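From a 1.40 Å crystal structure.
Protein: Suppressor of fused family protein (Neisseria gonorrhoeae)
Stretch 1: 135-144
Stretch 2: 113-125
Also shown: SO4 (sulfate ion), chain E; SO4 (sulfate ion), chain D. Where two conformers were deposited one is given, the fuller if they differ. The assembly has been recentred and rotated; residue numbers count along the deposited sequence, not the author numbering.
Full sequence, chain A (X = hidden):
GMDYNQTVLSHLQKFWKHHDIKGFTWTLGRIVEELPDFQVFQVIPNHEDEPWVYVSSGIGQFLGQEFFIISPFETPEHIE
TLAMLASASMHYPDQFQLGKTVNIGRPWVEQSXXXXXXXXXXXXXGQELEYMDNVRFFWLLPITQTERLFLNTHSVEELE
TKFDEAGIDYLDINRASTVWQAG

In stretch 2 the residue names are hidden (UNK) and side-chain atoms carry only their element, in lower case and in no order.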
ATOM      1  N   VAL A 135      -8.623   8.458 -10.643  1.00 16.79           N
ATOM      2  CA  VAL A 135      -7.901   7.439  -9.899  1.00 14.16           C
ATOM      3  C   VAL A 135      -7.715   7.800  -8.444  1.00 13.22           C
ATOM      4  O   VAL A 135      -7.408   8.935  -8.099  1.00 15.69           O
ATOM      5  CB  VAL A 135      -6.532   7.169 -10.581  1.00 14.33           C
ATOM      6  CG1 VAL A 135      -5.673   6.208  -9.817  1.00 15.60           C
ATOM      7  CG2 VAL A 135      -6.741   6.641 -12.049  1.00 21.47           C
ATOM      8  N   ARG A 136      -7.875   6.807  -7.581  1.00 11.91           N
ATOM      9  CA  ARG A 136      -7.645   7.010  -6.170  1.00 11.41           C
ATOM     10  C   ARG A 136      -6.413   6.273  -5.672  1.00 12.03           C
ATOM     11  O   ARG A 136      -5.936   5.359  -6.323  1.00 13.73           O
ATOM     12  CB  ARG A 136      -8.871   6.507  -5.436  1.00 12.64           C
ATOM     13  CG  ARG A 136     -10.139   7.311  -5.775  1.00 14.43           C
ATOM     14  CD  ARG A 136     -11.382   6.685  -5.164  1.00 15.29           C
ATOM     15  NE  ARG A 136     -11.480   7.005  -3.750  1.00 14.67           N
ATOM     16  CZ  ARG A 136     -12.409   6.472  -2.949  1.00 12.57           C
ATOM     17  NH1 ARG A 136     -13.250   5.525  -3.373  1.00 15.12           N
ATOM     18  NH2 ARG A 136     -12.478   6.882  -1.713  1.00 13.81           N
ATOM     19  N   PHE A 137      -5.881   6.717  -4.539  1.00 11.23           N
ATOM     20  CA  PHE A 137      -4.682   6.142  -3.914  1.00 10.70           C
ATOM     21  C   PHE A 137      -5.045   5.612  -2.542  1.00 10.75           C
ATOM     22  O   PHE A 137      -5.404   6.379  -1.636  1.00 12.02           O
ATOM     23  CB  PHE A 137      -3.582   7.200  -3.810  1.00 11.25           C
ATOM     24  CG  PHE A 137      -2.979   7.505  -5.167  1.00 10.67           C
ATOM     25  CD1 PHE A 137      -3.631   8.327  -6.078  1.00 12.15           C
ATOM     26  CD2 PHE A 137      -1.779   6.935  -5.526  1.00 10.93           C
ATOM     27  CE1 PHE A 137      -3.153   8.480  -7.346  1.00 13.01           C
ATOM     28  CE2 PHE A 137      -1.267   7.127  -6.808  1.00 11.99           C
ATOM     29  CZ  PHE A 137      -1.948   7.922  -7.700  1.00 11.82           C
ATOM     30  N   PHE A 138      -5.005   4.296  -2.425  1.00 10.52           N
ATOM     31  CA  PHE A 138      -5.358   3.598  -1.199  1.00 11.73           C
ATOM     32  C   PHE A 138      -4.124   3.105  -0.454  1.00 10.11           C
ATOM     33  O   PHE A 138      -3.122   2.720  -1.046  1.00 11.42           O
ATOM     34  CB  PHE A 138      -6.317   2.398  -1.470  1.00 11.55           C
ATOM     35  CG  PHE A 138      -7.662   2.769  -2.022  1.00 11.66           C
ATOM     36  CD1 PHE A 138      -8.215   4.020  -1.850  1.00 14.25           C
ATOM     37  CD2 PHE A 138      -8.340   1.856  -2.790  1.00 13.00           C
ATOM     38  CE1 PHE A 138      -9.471   4.291  -2.352  1.00 15.70           C
ATOM     39  CE2 PHE A 138      -9.595   2.155  -3.331  1.00 15.15           C
ATOM     40  CZ  PHE A 138     -10.131   3.387  -3.105  1.00 14.39           C
ATOM     41  N   TRP A 139      -4.252   3.071   0.870  1.00 11.59           N
ATOM     42  CA  TRP A 139      -3.191   2.689   1.800  1.00 10.19           C
ATOM     43  C   TRP A 139      -3.263   1.210   2.142  1.00 10.18           C
ATOM     44  O   TRP A 139      -4.307   0.689   2.545  1.00 11.21           O
ATOM     45  CB  TRP A 139      -3.379   3.525   3.058  1.00 12.33           C
ATOM     46  CG  TRP A 139      -2.445   3.320   4.154  1.00 12.22           C
ATOM     47  CD1 TRP A 139      -1.160   2.909   4.071  1.00 11.51           C
ATOM     48  CD2 TRP A 139      -2.669   3.661   5.518  1.00 11.64           C
ATOM     49  NE1 TRP A 139      -0.562   2.934   5.305  1.00 11.43           N
ATOM     50  CE2 TRP A 139      -1.472   3.397   6.215  1.00 11.58           C
ATOM     51  CE3 TRP A 139      -3.762   4.142   6.233  1.00 12.35           C
ATOM     52  CZ2 TRP A 139      -1.336   3.636   7.577  1.00 13.74           C
ATOM     53  CZ3 TRP A 139      -3.641   4.357   7.584  1.00 13.10           C
ATOM     54  CH2 TRP A 139      -2.442   4.112   8.236  1.00 13.05           C
ATOM     55  N   LEU A 140      -2.156   0.516   1.926  1.00 10.86           N
ATOM     56  CA  LEU A 140      -1.968  -0.854   2.386  1.00 11.56           C
ATOM     57  C   LEU A 140      -1.458  -0.822   3.852  1.00 10.69           C
ATOM     58  O   LEU A 140      -0.264  -0.690   4.100  1.00 12.12           O
ATOM     59  CB  LEU A 140      -0.991  -1.564   1.465  1.00 10.53           C
ATOM     60  CG  LEU A 140      -1.452  -1.806   0.032  1.00 10.96           C
ATOM     61  CD1 LEU A 140      -0.341  -2.316  -0.846  1.00 13.81           C
ATOM     62  CD2 LEU A 140      -2.685  -2.685  -0.018  1.00 13.22           C
ATOM     63  N   LEU A 141      -2.390  -0.939   4.787  1.00 11.22           N
ATOM     64  CA  LEU A 141      -2.096  -0.820   6.208  1.00 12.20           C
ATOM     65  C   LEU A 141      -1.784  -2.223   6.767  1.00 12.39           C
ATOM     66  O   LEU A 141      -2.651  -3.101   6.717  1.00 12.30           O
ATOM     67  CB  LEU A 141      -3.324  -0.244   6.920  1.00 12.70           C
ATOM     68  CG  LEU A 141      -3.360  -0.335   8.447  1.00 13.78           C
ATOM     69  CD1 LEU A 141      -2.120   0.337   9.050  1.00 13.66           C
ATOM     70  CD2 LEU A 141      -4.667   0.279   8.964  1.00 16.20           C
ATOM     71  N   PRO A 142      -0.563  -2.464   7.284  1.00 11.42           N
ATOM     72  CA  PRO A 142      -0.319  -3.805   7.858  1.00 11.61           C
ATOM     73  C   PRO A 142      -1.176  -4.085   9.079  1.00 12.12           C
ATOM     74  O   PRO A 142      -1.333  -3.213   9.945  1.00 12.41           O
ATOM     75  CB  PRO A 142       1.170  -3.776   8.230  1.00 12.85           C
ATOM     76  CG  PRO A 142       1.739  -2.571   7.578  1.00 15.43           C
ATOM     77  CD  PRO A 142       0.616  -1.595   7.369  1.00 12.22           C
ATOM     78  N   ILE A 143      -1.752  -5.296   9.127  1.00 12.27           N
ATOM     79  CA  ILE A 143      -2.540  -5.700  10.273  1.00 12.58           C
ATOM     80  C   ILE A 143      -2.006  -7.016  10.836  1.00 12.91           C
ATOM     81  O   ILE A 143      -1.345  -7.774  10.138  1.00 13.13           O
ATOM     82  CB  ILE A 143      -4.055  -5.825   9.931  1.00 12.59           C
ATOM     83  CG1 ILE A 143      -4.364  -6.956   8.974  1.00 14.54           C
ATOM     84  CG2 ILE A 143      -4.623  -4.463   9.386  1.00 14.44           C
ATOM     85  CD1 ILE A 143      -5.889  -7.228   8.743  1.00 16.58           C
ATOM     86  N   THR A 144      -2.261  -7.245  12.131  1.00 12.70           N
ATOM     87  CA  THR A 144      -1.704  -8.419  12.787  1.00 13.47           C
ATOM     88  C   THR A 144      -2.502  -9.654  12.327  1.00 12.99           C
ATOM     89  O   THR A 144      -3.614  -9.546  11.788  1.00 15.37           O
ATOM     90  CB  THR A 144      -1.762  -8.297  14.309  1.00 14.11           C
ATOM     91  OG1 THR A 144      -3.109  -8.498  14.735  1.00 15.29           O
ATOM     92  CG2 THR A 144      -1.202  -6.951  14.816  1.00 14.16           C
ATOM     93  N   UNK A 113       5.769  -9.970  12.048  1.00 14.26           N
ATOM     94  CA  UNK A 113       4.851 -11.090  11.946  1.00 14.94           C
ATOM     95  C   UNK A 113       3.615 -10.753  11.088  1.00 15.04           C
ATOM     96  O   UNK A 113       2.752 -11.623  10.867  1.00 15.58           O
ATOM     97  o   UNK A 113       3.456 -10.565  13.892  1.00 15.77           O
ATOM     98  c   UNK A 113       4.337 -11.525  13.339  1.00 16.03           C
ATOM     99  N   UNK A 114       3.488  -9.499  10.629  1.00 13.16           N
ATOM    100  CA  UNK A 114       2.253  -9.086   9.938  1.00 12.44           C
ATOM    101  C   UNK A 114       2.344  -9.522   8.472  1.00 13.70           C
ATOM    102  O   UNK A 114       3.303  -9.151   7.779  1.00 14.91           O
ATOM    103  c   UNK A 114       2.685  -5.206  12.925  1.00 14.67           C
ATOM    104  c   UNK A 114       2.170  -7.295  13.872  1.00 14.82           C
ATOM    105  c   UNK A 114       2.525  -5.736  11.646  1.00 14.55           C
ATOM    106  c   UNK A 114       2.514  -6.008  14.028  1.00 14.33           C
ATOM    107  c   UNK A 114       2.002  -7.592  10.074  1.00 13.41           C
ATOM    108  c   UNK A 114       1.961  -7.828  12.606  1.00 12.90           C
ATOM    109  c   UNK A 114       2.182  -7.047  11.461  1.00 13.20           C
ATOM    110  N   UNK A 115       1.366 -10.309   8.036  1.00 12.68           N
ATOM    111  CA  UNK A 115       1.344 -10.926   6.709  1.00 13.51           C
ATOM    112  C   UNK A 115       0.159 -10.482   5.867  1.00 12.47           C
ATOM    113  O   UNK A 115      -0.069 -11.048   4.798  1.00 13.65           O
ATOM    114  c   UNK A 115       1.913 -14.570   8.012  1.00 20.07           C
ATOM    115  n   UNK A 115       2.139 -15.378   6.817  1.00 24.39           N
ATOM    116  c   UNK A 115       1.223 -12.448   6.873  1.00 17.18           C
ATOM    117  n   UNK A 115       4.391 -15.732   7.209  1.00 25.40           N
ATOM    118  n   UNK A 115       3.386 -16.556   5.345  1.00 24.82           N
ATOM    119  c   UNK A 115       2.261 -13.076   7.768  1.00 21.36           C
ATOM    120  c   UNK A 115       3.318 -15.860   6.445  1.00 20.92           C
ATOM    121  N   UNK A 116      -0.603  -9.500   6.346  1.00 12.32           N
ATOM    122  CA  UNK A 116      -1.762  -8.982   5.637  1.00 12.53           C
ATOM    123  C   UNK A 116      -1.756  -7.469   5.643  1.00 13.26           C
ATOM    124  O   UNK A 116      -1.342  -6.857   6.617  1.00 12.80           O
ATOM    125  c   UNK A 116      -3.909 -11.797   5.548  1.00 16.76           C
ATOM    126  n   UNK A 116      -3.745 -13.045   6.100  1.00 19.41           N
ATOM    127  n   UNK A 116      -2.693 -11.654   7.377  1.00 16.55           N
ATOM    128  c   UNK A 116      -3.008 -12.930   7.195  1.00 18.16           C
ATOM    129  c   UNK A 116      -3.249 -10.920   6.355  1.00 15.28           C
ATOM    130  c   UNK A 116      -3.079  -9.443   6.291  1.00 14.65           C
ATOM    131  N   UNK A 117      -2.362  -6.901   4.612  1.00 12.78           N
ATOM    132  CA  UNK A 117      -2.743  -5.491   4.585  1.00 12.50           C
ATOM    133  C   UNK A 117      -4.256  -5.377   4.596  1.00 13.50           C
ATOM    134  O   UNK A 117      -4.931  -6.215   4.050  1.00 15.67           O
ATOM    135  c   UNK A 117       1.952  -4.599   2.537  1.00 13.11           C
ATOM    136  c   UNK A 117      -2.274  -4.818   3.285  1.00 12.52           C
ATOM    137  c   UNK A 117      -0.770  -4.796   3.057  1.00 11.96           C
ATOM    138  c   UNK A 117      -0.236  -5.291   1.875  1.00 13.90           C
ATOM    139  c   UNK A 117       1.110  -5.214   1.625  1.00 14.38           C
ATOM    140  c   UNK A 117       0.096  -4.153   3.949  1.00 11.85           C
ATOM    141  c   UNK A 117       1.439  -4.062   3.693  1.00 13.39           C
ATOM    142  N   UNK A 118      -4.733  -4.314   5.200  1.00 12.74           N
ATOM    143  CA  UNK A 118      -6.103  -3.840   5.045  1.00 12.74           C
ATOM    144  C   UNK A 118      -6.115  -2.644   4.100  1.00 11.49           C
ATOM    145  O   UNK A 118      -5.419  -1.659   4.341  1.00 13.03           O
ATOM    146  c   UNK A 118      -8.125  -2.814   6.375  1.00 12.21           C
ATOM    147  c   UNK A 118      -9.149  -3.829   5.823  1.00 14.83           C
ATOM    148  c   UNK A 118      -6.694  -3.398   6.366  1.00 13.25           C
ATOM    149  c   UNK A 118      -8.525  -2.231   7.747  1.00 15.97           C
ATOM    150  N   UNK A 119      -6.844  -2.770   2.998  1.00 11.95           N
ATOM    151  CA  UNK A 119      -6.931  -1.689   1.977  1.00 11.83           C
ATOM    152  C   UNK A 119      -7.777  -0.579   2.600  1.00 13.27           C
ATOM    153  O   UNK A 119      -8.955  -0.783   2.921  1.00 13.35           O
ATOM    154  c   UNK A 119      -7.638  -0.986  -0.299  1.00 12.59           C
ATOM    155  c   UNK A 119      -7.509  -2.176   0.641  1.00 11.61           C
ATOM    156  c   UNK A 119      -6.616  -3.283   0.044  1.00 12.66           C
ATOM    157  c   UNK A 119      -7.134  -3.967  -1.179  1.00 13.20           C
ATOM    158  N   UNK A 120      -7.142   0.559   2.810  1.00 11.37           N
ATOM    159  CA  UNK A 120      -7.688   1.668   3.574  0.70 11.90           C
ATOM    160  C   UNK A 120      -7.655   3.008   2.854  1.00 12.01           C
ATOM    161  O   UNK A 120      -6.852   3.206   1.939  1.00 12.38           O
ATOM    162  o   UNK A 120      -6.906   0.583   5.617  0.70 11.46           O
ATOM    163  c   UNK A 120      -6.908   1.797   4.878  0.70 12.20           C
ATOM    164  N   UNK A 121      -8.502   3.931   3.292  1.00 11.94           N
ATOM    165  CA  UNK A 121      -8.358   5.305   2.851  1.00 11.45           C
ATOM    166  C   UNK A 121      -7.025   5.849   3.390  1.00 12.48           C
ATOM    167  O   UNK A 121      -6.504   5.350   4.399  1.00 12.47           O
ATOM    168  c   UNK A 121     -10.883   6.050   1.182  1.00 15.06           C
ATOM    169  c   UNK A 121     -10.868   5.841   2.728  1.00 11.87           C
ATOM    170  c   UNK A 121     -12.000   6.592   3.423  1.00 14.57           C
ATOM    171  c   UNK A 121      -9.520   6.154   3.329  1.00 12.10           C
ATOM    172  N   UNK A 122      -6.445   6.857   2.717  1.00 11.52           N
ATOM    173  CA  UNK A 122      -5.044   7.273   3.021  1.00 11.92           C
ATOM    174  C   UNK A 122      -5.022   8.272   4.186  1.00 11.40           C
ATOM    175  O   UNK A 122      -4.628   9.427   4.030  1.00 12.73           O
ATOM    176  c   UNK A 122      -5.840   8.449   1.100  1.00 13.15           C
ATOM    177  c   UNK A 122      -6.892   7.399   1.419  1.00 12.97           C
ATOM    178  c   UNK A 122      -4.587   7.874   1.686  1.00 12.48           C
ATOM    179  N   UNK A 123      -5.416   7.806   5.361  1.00 12.52           N
ATOM    180  CA  UNK A 123      -5.579   8.671   6.526  1.00 13.31           C
ATOM    181  C   UNK A 123      -4.360   9.524   6.895  1.00 13.15           C
ATOM    182  O   UNK A 123      -4.528  10.668   7.305  1.00 14.69           O
ATOM    183  o   UNK A 123     -11.060   5.286   6.957  1.00 14.34           O
ATOM    184  c   UNK A 123      -7.390   7.183   7.539  1.00 12.90           C
ATOM    185  c   UNK A 123      -9.757   7.319   7.153  1.00 13.59           C
ATOM    186  c   UNK A 123      -9.868   5.931   7.146  1.00 12.17           C
ATOM    187  c   UNK A 123      -7.519   5.800   7.513  1.00 14.28           C
ATOM    188  c   UNK A 123      -8.524   7.933   7.319  1.00 13.85           C
ATOM    189  c   UNK A 123      -8.737   5.178   7.353  1.00 13.46           C
ATOM    190  c   UNK A 123      -6.045   7.850   7.730  1.00 14.92           C
ATOM    191  N   UNK A 124      -3.113   9.010   6.708  1.00 13.41           N
ATOM    192  CA  UNK A 124      -1.958   9.861   7.077  1.00 12.97           C
ATOM    193  C   UNK A 124      -1.766  11.104   6.228  1.00 13.97           C
ATOM    194  O   UNK A 124      -1.099  12.064   6.650  1.00 15.25           O
ATOM    195  c   UNK A 124      -0.757   8.907   6.931  1.00 14.38           C
ATOM    196  c   UNK A 124      -1.369   7.547   7.166  1.00 13.78           C
ATOM    197  c   UNK A 124      -2.684   7.615   6.477  1.00 12.90           C
ATOM    198  N   UNK A 125      -2.363  11.083   5.029  1.00 13.16           N
ATOM    199  CA  UNK A 125      -2.100  12.055   3.993  1.00 12.15           C
ATOM    200  C   UNK A 125      -3.288  12.899   3.520  1.00 11.64           C
ATOM    201  O   UNK A 125      -3.116  14.067   3.152  1.00 14.58           O
ATOM    202  c   UNK A 125      -0.143  10.663   3.232  1.00 14.06           C
ATOM    203  c   UNK A 125       0.841  11.365   3.915  1.00 13.17           C
ATOM    204  c   UNK A 125       2.224   9.402   4.028  1.00 13.66           C
ATOM    205  o   UNK A 125       3.366   8.714   4.445  1.00 16.11           O
ATOM    206  c   UNK A 125      -1.411  11.356   2.823  1.00 12.36           C
ATOM    207  c   UNK A 125       0.074   9.326   2.965  1.00 13.10           C
ATOM    208  c   UNK A 125       1.241   8.695   3.372  1.00 14.00           C
ATOM    209  c   UNK A 125       2.008  10.746   4.345  1.00 14.31           C
TER
HETATM  210  S   SO4 E 186      -6.597 -15.100   3.447  1.00 27.00           S
HETATM  211  O1  SO4 E 186      -6.593 -16.192   4.438  1.00 35.99           O
HETATM  212  O2  SO4 E 186      -7.980 -15.003   3.010  1.00 35.14           O
HETATM  213  O3  SO4 E 186      -6.158 -13.850   4.145  1.00 25.72           O
HETATM  214  O4  SO4 E 186      -5.765 -15.491   2.293  1.00 30.09           O
HETATM  215  S   SO4 D 185      -0.682 -11.315  17.211  1.00 18.56           S
HETATM  216  O1  SO4 D 185      -0.959 -12.379  18.146  1.00 18.47           O
HETATM  217  O2  SO4 D 185      -1.679 -11.257  16.206  1.00 21.27           O
HETATM  218  O3  SO4 D 185      -0.732 -10.078  18.034  1.00 23.57           O
HETATM  219  O4  SO4 D 185       0.682 -11.438  16.641  1.00 17.19           O
HETATM  220  O   HOH W   1      -1.075 -10.549   9.495  1.00 15.39           O

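Position 113 carries one carbon and one oxygen and makes no contact with stretch 1; it is a serine, Ser-113. At 114 one carbon leads to a ring of six carbons, a phenylalanine: Phe-114 points toward stretch 1, and its CE1 lies 3.5 Å from Thr-144 CG2. Position 115 has three carbons, a nitrogen, and a carbon bearing two more nitrogens. This guanidinium identifies Arg-115, which points away from the partner strand.

At 116 a carbon bears a five-membered ring of three carbons and two nitrogens, hence His-116. Its CB packs 3.9 Å from Ile-143 CG1, while the ring leads away, and NE2 makes a weak hydrogen bond to O3 of the chain E sulfate (3.2 Å). A water joins ND1 of His-116, N of Arg-115 and O of Ile-143, each at 2.9 Å. Position 117 has one carbon and a six-carbon ring without oxygen, so it is Phe-117; CB of Leu-140 sits over the ring face, 3.7 Å from its centroid.

Four carbons forked at the second make 118 a leucine. CB of Leu-118 meets Ile-143 CG2 at 3.8 Å. Position 119 also has four carbons, but forked at the first, with one arm two carbons long: Ile-119, whose CG2 lies 3.8 Å from Phe-138 CB. At 120 a carbon and an oxygen, the carbon 4.2 Å from Trp-139 CE3, give Ser-120; its OG donates back to Leu-118 O (3.0 Å).

Position 121, four carbons forked at the second, is Leu-121. Its CB points away, yet CD2 returns to within 3.4 Å of Arg-136 NH2. Three carbons closing onto the backbone nitrogen make 122 a proline; Pro-122 CG approaches Phe-137 O at 3.5 Å, and that buried oxygen has no polar partner. At 123 a six-carbon ring bearing oxygen follows one carbon: Tyr-123, its ring edge beside Trp-139. Another three-carbon ring closed on nitrogen, at 124, is Pro-124, whose CD lies over the six-membered ring of Trp-139, 3.8 Å from its centroid. Position 125 repeats the oxygen-bearing ring, but Tyr-125 stays beyond contact.

The contact is antiparallel strand pairing, secured by reciprocal backbone hydrogen bonds: Trp-139 N to Ser-120 O (2.8 Å) with Ser-120 N to Trp-139 O (2.9 Å), and Leu-118 N to Leu-141 O (2.8 Å) with Leu-141 N to Leu-118 O (3.1 Å). Leu-140, Pro-142, Phe-117 and Ile-119 share one face; Trp-139, Leu-141, Leu-118 and Ser-120 share the other. Beyond the paired strand, the proline-rich turn extends the packing along Trp-139.

Stretch 2, residues 113-125: SFRHFLISLPYPY
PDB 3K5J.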